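PDB 4DAD: putative pilus assembly-related protein from Burkholderia pseudomallei, which is of unknown exact function but contains a CheY-like receiver domain, the part in this structure, and may bind and hydrolyse ATP through the rest of its chain. Local coordinates for residues R54-V59 with E82-K88; D69-G75 with L96-T102. One frame throughout, in Å; residues are numbered along the deposited sequence.

Contact 1: R54-V59 with E82-K88; sequences RAAQIV and ELAAIEK. With SO4 (sulfate ion), chain B.
A56 and A85 mark the closest approach of the two backbones, their CA atoms 5.1 Å apart, where the short helix 55-58 lies beside helix 80-92. Small side chains permit this: the A55 methyl sits 3.9 Å from CB of A85 and also reaches CG1 of I86. Beside this apolar patch, E82 reaches from one helix to a backbone N-H in the first turn of the other. Its chain bends at chi2 (71°) and carries the carboxylate across, where OE2 accepts from A56 N at 2.8 Å and is met nearly along its C-O axis. A carboxylate placed at a helix N-terminus is probably favoured by the helix dipole. R54, the N-cap residue, passes its CB 3.6 Å from E82 OE1; its NH1 stays 4.8 Å from E82 OE2, so the opposite charges attract only at longer range. Q57 OE1, three residues on, accepts from R54 N (3.1 Å) on an in-plane lone pair, while Q57 NE2 reaches a sulfate, probably from the crystallisation liquor, that R61 also binds. Further along, V59 CG1 rests 3.8 Å from CG of the extended K88. I58 and V59 continue the interface onto L89, and the far side of helix 80-92 turns L83 toward L78 and A116, with E87 packing on R137 of the second subunit.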
loop_
_atom_site.group_PDB
_atom_site.type_symbol
_atom_site.label_atom_id
_atom_site.label_comp_id
_atom_site.label_asym_id
_atom_site.label_seq_id
_atom_site.Cartn_x
_atom_site.Cartn_y
_atom_site.Cartn_z
ATOM N N ARG A 54 -11.888 12.035 -12.772
ATOM C CA ARG A 54 -10.745 12.230 -11.871
ATOM C C ARG A 54 -11.074 11.505 -10.576
ATOM O O ARG A 54 -12.257 11.204 -10.328
ATOM C CB ARG A 54 -10.428 13.731 -11.643
ATOM C CG ARG A 54 -11.642 14.654 -11.712
ATOM C CD ARG A 54 -11.317 16.140 -11.630
ATOM N NE ARG A 54 -12.551 16.930 -11.628
ATOM C CZ ARG A 54 -13.153 17.382 -10.529
ATOM N NH1 ARG A 54 -12.619 17.164 -9.331
ATOM N NH2 ARG A 54 -14.282 18.074 -10.619
ATOM N N ALA A 55 -10.048 11.223 -9.748
ATOM C CA ALA A 55 -10.222 10.525 -8.471
ATOM C C ALA A 55 -11.282 11.196 -7.574
ATOM O O ALA A 55 -12.021 10.487 -6.915
ATOM C CB ALA A 55 -8.903 10.429 -7.741
ATOM N N ALA A 56 -11.425 12.531 -7.623
ATOM C CA ALA A 56 -12.414 13.266 -6.823
ATOM C C ALA A 56 -13.881 13.013 -7.285
ATOM O O ALA A 56 -14.819 13.162 -6.499
ATOM C CB ALA A 56 -12.099 14.748 -6.845
ATOM N N GLN A 57 -14.069 12.611 -8.546
ATOM C CA GLN A 57 -15.389 12.283 -9.076
ATOM C C GLN A 57 -15.708 10.781 -8.848
ATOM O O GLN A 57 -16.828 10.434 -8.463
ATOM C CB GLN A 57 -15.436 12.619 -10.553
ATOM C CG GLN A 57 -15.284 14.089 -10.855
ATOM C CD GLN A 57 -15.281 14.310 -12.338
ATOM O OE1 GLN A 57 -14.524 13.689 -13.092
ATOM N NE2 GLN A 57 -16.163 15.165 -12.792
ATOM N N ILE A 58 -14.700 9.919 -9.050
ATOM C CA ILE A 58 -14.785 8.479 -8.870
ATOM C C ILE A 58 -15.259 8.117 -7.425
ATOM O O ILE A 58 -16.175 7.297 -7.300
ATOM C CB ILE A 58 -13.414 7.835 -9.237
ATOM C CG1 ILE A 58 -13.104 8.008 -10.737
ATOM C CG2 ILE A 58 -13.357 6.377 -8.859
ATOM C CD1 ILE A 58 -11.622 7.684 -11.137
ATOM N N VAL A 59 -14.684 8.755 -6.360
ATOM C CA VAL A 59 -15.023 8.504 -4.938
ATOM C C VAL A 59 -16.542 8.614 -4.694
ATOM O O VAL A 59 -17.082 7.862 -3.876
ATOM C CB VAL A 59 -14.275 9.398 -3.892
ATOM C CG1 VAL A 59 -14.216 8.713 -2.528
ATOM C CG2 VAL A 59 -12.870 9.756 -4.332
ATOM N N GLU A 82 -6.093 15.725 -5.518
ATOM C CA GLU A 82 -6.267 14.394 -6.088
ATOM C C GLU A 82 -5.614 13.330 -5.196
ATOM O O GLU A 82 -6.204 12.260 -5.057
ATOM C CB GLU A 82 -5.766 14.312 -7.535
ATOM C CG GLU A 82 -6.759 13.627 -8.473
ATOM C CD GLU A 82 -8.036 14.382 -8.821
ATOM O OE1 GLU A 82 -7.965 15.355 -9.607
ATOM O OE2 GLU A 82 -9.115 13.979 -8.330
ATOM N N LEU A 83 -4.464 13.633 -4.532
ATOM C CA LEU A 83 -3.817 12.699 -3.583
ATOM C C LEU A 83 -4.729 12.458 -2.375
ATOM O O LEU A 83 -4.851 11.325 -1.883
ATOM C CB LEU A 83 -2.443 13.199 -3.116
ATOM C CG LEU A 83 -1.272 12.985 -4.076
ATOM C CD1 LEU A 83 -0.103 13.847 -3.691
ATOM C CD2 LEU A 83 -0.813 11.543 -4.106
ATOM N N ALA A 84 -5.415 13.523 -1.941
ATOM C CA ALA A 84 -6.392 13.456 -0.859
ATOM C C ALA A 84 -7.606 12.592 -1.283
ATOM O O ALA A 84 -8.111 11.793 -0.491
ATOM C CB ALA A 84 -6.836 14.861 -0.492
ATOM N N ALA A 85 -8.038 12.741 -2.552
ATOM C CA ALA A 85 -9.151 12.013 -3.143
ATOM C C ALA A 85 -8.824 10.548 -3.247
ATOM O O ALA A 85 -9.690 9.728 -2.942
ATOM C CB ALA A 85 -9.474 12.584 -4.512
ATOM N N ILE A 86 -7.565 10.210 -3.642
ATOM C CA ILE A 86 -7.045 8.833 -3.728
ATOM C C ILE A 86 -6.970 8.256 -2.316
ATOM O O ILE A 86 -7.277 7.068 -2.133
ATOM C CB ILE A 86 -5.680 8.781 -4.458
ATOM C CG1 ILE A 86 -5.845 9.173 -5.948
ATOM C CG2 ILE A 86 -5.023 7.402 -4.319
ATOM C CD1 ILE A 86 -4.597 9.702 -6.651
ATOM N N GLU A 87 -6.569 9.100 -1.312
ATOM C CA GLU A 87 -6.512 8.708 0.104
ATOM C C GLU A 87 -7.925 8.327 0.555
ATOM O O GLU A 87 -8.115 7.261 1.121
ATOM C CB GLU A 87 -5.938 9.855 0.963
ATOM C CG GLU A 87 -4.827 9.471 1.932
ATOM C CD GLU A 87 -3.971 10.616 2.463
ATOM O OE1 GLU A 87 -3.767 11.614 1.729
ATOM O OE2 GLU A 87 -3.462 10.488 3.603
ATOM N N LYS A 88 -8.922 9.191 0.254
ATOM C CA LYS A 88 -10.327 8.956 0.619
ATOM C C LYS A 88 -10.810 7.691 -0.069
ATOM O O LYS A 88 -11.494 6.865 0.548
ATOM C CB LYS A 88 -11.213 10.169 0.262
ATOM C CG LYS A 88 -12.672 10.027 0.726
ATOM C CD LYS A 88 -13.480 11.326 0.564
ATOM C CE LYS A 88 -14.928 11.178 0.993
ATOM N NZ LYS A 88 -15.667 12.476 0.955
HETATM S S SO4 B . -19.832 14.483 -10.945
HETATM O O1 SO4 B . -19.425 14.108 -9.588
HETATM O O2 SO4 B . -19.532 13.373 -11.862
HETATM O O3 SO4 B . -21.279 14.772 -10.992
HETATM O O4 SO4 B . -19.070 15.683 -11.328
#

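Contact 2: D69-G75 with L96-T102; sequences DILMIDG and LTCLLVT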
loop_
_atom_site.group_PDB
_atom_site.type_symbol
_atom_site.label_atom_id
_atom_site.label_comp_id
_atom_site.label_asym_id
_atom_site.label_seq_id
_atom_site.Cartn_x
_atom_site.Cartn_y
_atom_site.Cartn_z
ATOM N N ASP A 69 -11.617 -4.533 -8.583
ATOM C CA ASP A 69 -10.516 -5.073 -7.802
ATOM C C ASP A 69 -9.337 -4.129 -7.943
ATOM O O ASP A 69 -8.637 -3.888 -6.971
ATOM C CB ASP A 69 -10.154 -6.485 -8.286
ATOM C CG ASP A 69 -11.289 -7.473 -8.212
ATOM O OD1 ASP A 69 -11.681 -7.845 -7.079
ATOM O OD2 ASP A 69 -11.774 -7.902 -9.289
ATOM N N ILE A 70 -9.134 -3.576 -9.154
ATOM C CA ILE A 70 -7.994 -2.701 -9.451
ATOM C C ILE A 70 -8.451 -1.386 -10.098
ATOM O O ILE A 70 -9.360 -1.353 -10.923
ATOM C CB ILE A 70 -6.936 -3.436 -10.313
ATOM C CG1 ILE A 70 -6.361 -4.644 -9.559
ATOM C CG2 ILE A 70 -5.797 -2.503 -10.797
ATOM C CD1 ILE A 70 -5.696 -5.760 -10.515
ATOM N N LEU A 71 -7.802 -0.301 -9.674
ATOM C CA LEU A 71 -7.972 1.036 -10.182
ATOM C C LEU A 71 -6.621 1.520 -10.649
ATOM O O LEU A 71 -5.722 1.737 -9.847
ATOM C CB LEU A 71 -8.599 1.968 -9.123
ATOM C CG LEU A 71 -8.589 3.475 -9.389
ATOM C CD1 LEU A 71 -9.198 3.826 -10.730
ATOM C CD2 LEU A 71 -9.309 4.205 -8.274
HETATM N N MSE A 72 -6.479 1.669 -11.965
HETATM C CA MSE A 72 -5.252 2.181 -12.553
HETATM C C MSE A 72 -5.455 3.650 -12.925
HETATM O O MSE A 72 -6.279 3.952 -13.791
HETATM C CB MSE A 72 -4.880 1.345 -13.744
HETATM C CG MSE A 72 -3.413 1.379 -14.046
HETATM SE SE MSE A 72 -3.037 0.094 -15.437
HETATM C CE MSE A 72 -3.899 -1.474 -14.618
ATOM N N ILE A 73 -4.785 4.564 -12.198
ATOM C CA ILE A 73 -4.937 6.000 -12.388
ATOM C C ILE A 73 -3.773 6.571 -13.194
ATOM O O ILE A 73 -2.618 6.383 -12.821
ATOM C CB ILE A 73 -5.099 6.739 -11.023
ATOM C CG1 ILE A 73 -6.443 6.441 -10.353
ATOM C CG2 ILE A 73 -4.934 8.263 -11.143
ATOM C CD1 ILE A 73 -6.362 6.576 -8.762
ATOM N N ASP A 74 -4.089 7.322 -14.264
ATOM C CA ASP A 74 -3.087 8.058 -15.020
ATOM C C ASP A 74 -2.770 9.356 -14.217
ATOM O O ASP A 74 -3.659 10.193 -14.010
ATOM C CB ASP A 74 -3.588 8.337 -16.446
ATOM C CG ASP A 74 -2.738 9.277 -17.281
ATOM O OD1 ASP A 74 -1.621 9.619 -16.842
ATOM O OD2 ASP A 74 -3.183 9.656 -18.388
ATOM N N GLY A 75 -1.524 9.473 -13.743
ATOM C CA GLY A 75 -1.055 10.589 -12.920
ATOM C C GLY A 75 -0.336 11.708 -13.640
ATOM O O GLY A 75 0.756 12.104 -13.223
ATOM N N LEU A 96 -10.038 -2.421 -2.911
ATOM C CA LEU A 96 -9.556 -1.833 -4.163
ATOM C C LEU A 96 -8.046 -1.493 -4.088
ATOM O O LEU A 96 -7.598 -0.808 -3.168
ATOM C CB LEU A 96 -10.379 -0.575 -4.499
ATOM C CG LEU A 96 -10.152 0.079 -5.845
ATOM C CD1 LEU A 96 -10.628 -0.795 -6.961
ATOM C CD2 LEU A 96 -10.894 1.376 -5.911
ATOM N N THR A 97 -7.285 -1.988 -5.068
ATOM C CA THR A 97 -5.870 -1.763 -5.226
ATOM C C THR A 97 -5.683 -0.641 -6.249
ATOM O O THR A 97 -6.100 -0.774 -7.407
ATOM C CB THR A 97 -5.205 -3.066 -5.624
ATOM O OG1 THR A 97 -5.360 -3.983 -4.558
ATOM C CG2 THR A 97 -3.726 -2.916 -5.929
ATOM N N CYS A 98 -5.042 0.463 -5.810
ATOM C CA CYS A 98 -4.783 1.606 -6.666
ATOM C C CYS A 98 -3.365 1.551 -7.166
ATOM O O CYS A 98 -2.417 1.454 -6.386
ATOM C CB CYS A 98 -5.078 2.934 -5.967
ATOM S SG CYS A 98 -6.687 2.998 -5.128
ATOM N N LEU A 99 -3.239 1.601 -8.491
ATOM C CA LEU A 99 -2.001 1.651 -9.242
ATOM C C LEU A 99 -1.933 3.022 -9.868
ATOM O O LEU A 99 -2.925 3.490 -10.429
ATOM C CB LEU A 99 -1.993 0.558 -10.323
ATOM C CG LEU A 99 -1.482 -0.858 -9.992
ATOM C CD1 LEU A 99 -2.188 -1.479 -8.827
ATOM C CD2 LEU A 99 -1.700 -1.769 -11.162
ATOM N N LEU A 100 -0.786 3.671 -9.776
ATOM C CA LEU A 100 -0.585 4.980 -10.368
ATOM C C LEU A 100 0.411 4.896 -11.556
ATOM O O LEU A 100 1.486 4.311 -11.438
ATOM C CB LEU A 100 -0.103 5.946 -9.282
ATOM C CG LEU A 100 -0.072 7.424 -9.633
ATOM C CD1 LEU A 100 -1.454 8.064 -9.438
ATOM C CD2 LEU A 100 0.978 8.140 -8.788
ATOM N N VAL A 101 0.016 5.438 -12.704
ATOM C CA VAL A 101 0.856 5.471 -13.892
ATOM C C VAL A 101 1.341 6.907 -14.070
ATOM O O VAL A 101 0.537 7.806 -14.263
ATOM C CB VAL A 101 0.181 4.905 -15.163
ATOM C CG1 VAL A 101 1.219 4.698 -16.267
ATOM C CG2 VAL A 101 -0.533 3.591 -14.866
ATOM N N THR A 102 2.656 7.125 -13.960
ATOM C CA THR A 102 3.223 8.469 -14.050
ATOM C C THR A 102 4.518 8.504 -14.923
ATOM O O THR A 102 5.005 7.458 -15.356
ATOM C CB THR A 102 3.435 9.012 -12.610
ATOM O OG1 THR A 102 3.937 10.354 -12.654
ATOM C CG2 THR A 102 4.329 8.118 -11.760
#
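I73 and L100, neighbours in register on adjoining strands, lie near the middle of a parallel pair that belongs to a beta-alpha-beta unit: strand 70-74, helix 80-92, strand 97-102. Such units build the doubly wound five-stranded receiver fold, and this one supplies its third and fourth strands in chain order. The strands run at 22° to one another and are stitched by six backbone hydrogen bonds, in which D69, L71 and I73 give their carbonyls to T97, L99 and V101, while L71, I73 and G75 donate to the carbonyls of T97, L99 and V101. The bond from I73 N to L99 O measures 2.8 Å.

Side chains alternate between two faces. On that of L71, C98, I73 and L100, CD1 of L100 meets I73 CG2 at 3.9 Å, and L96, just ahead of strand 97-102, brings its CD2 4.0 Å from L71 CB. On the other, M72, a selenomethionine, puts CG against V101 CG2 (3.7 Å); a first torsion of -155° sets CG anti to the backbone N, and the chain then bends at chi3, about the bond to SE, which brings CE within 4.1 Å of L99 CD2.

Around this shell, strand 22-26 flanks 70-74 through backbone bonds of I70 and M72, strand 118-123 borders 97-102, and helix 128-140 covers the face of I70, M72 and T97 with A138 and L135. D69 is tied to R145 by a salt bridge. D74, the predicted phosphorylation site, unmodified here, is held by R32 and S27 at the C-terminal end of the strands. There the pairing ends with G75 N bonded to V101 O at 2.7 Å.

Contact 2 belongs to the core: it lies about 2 Å from the centre of the chain, nearly all its residues are buried, and repeated backbone bonds hold it. Contact 1, about 12 Å out, joins two helices on one flank of the sheet and relies on small apolar side chains plus one side-chain-to-backbone bond at a helix start; some of its residues are exposed. The two are continuous in the chain, since helix 80-92 of contact 1 connects the strands of contact 2. They also touch directly, CG1 of I86 lying 3.9 Å from CD1 of I73, so helix 80-92 turns I86 to the sheet and A85 to helix 55-58.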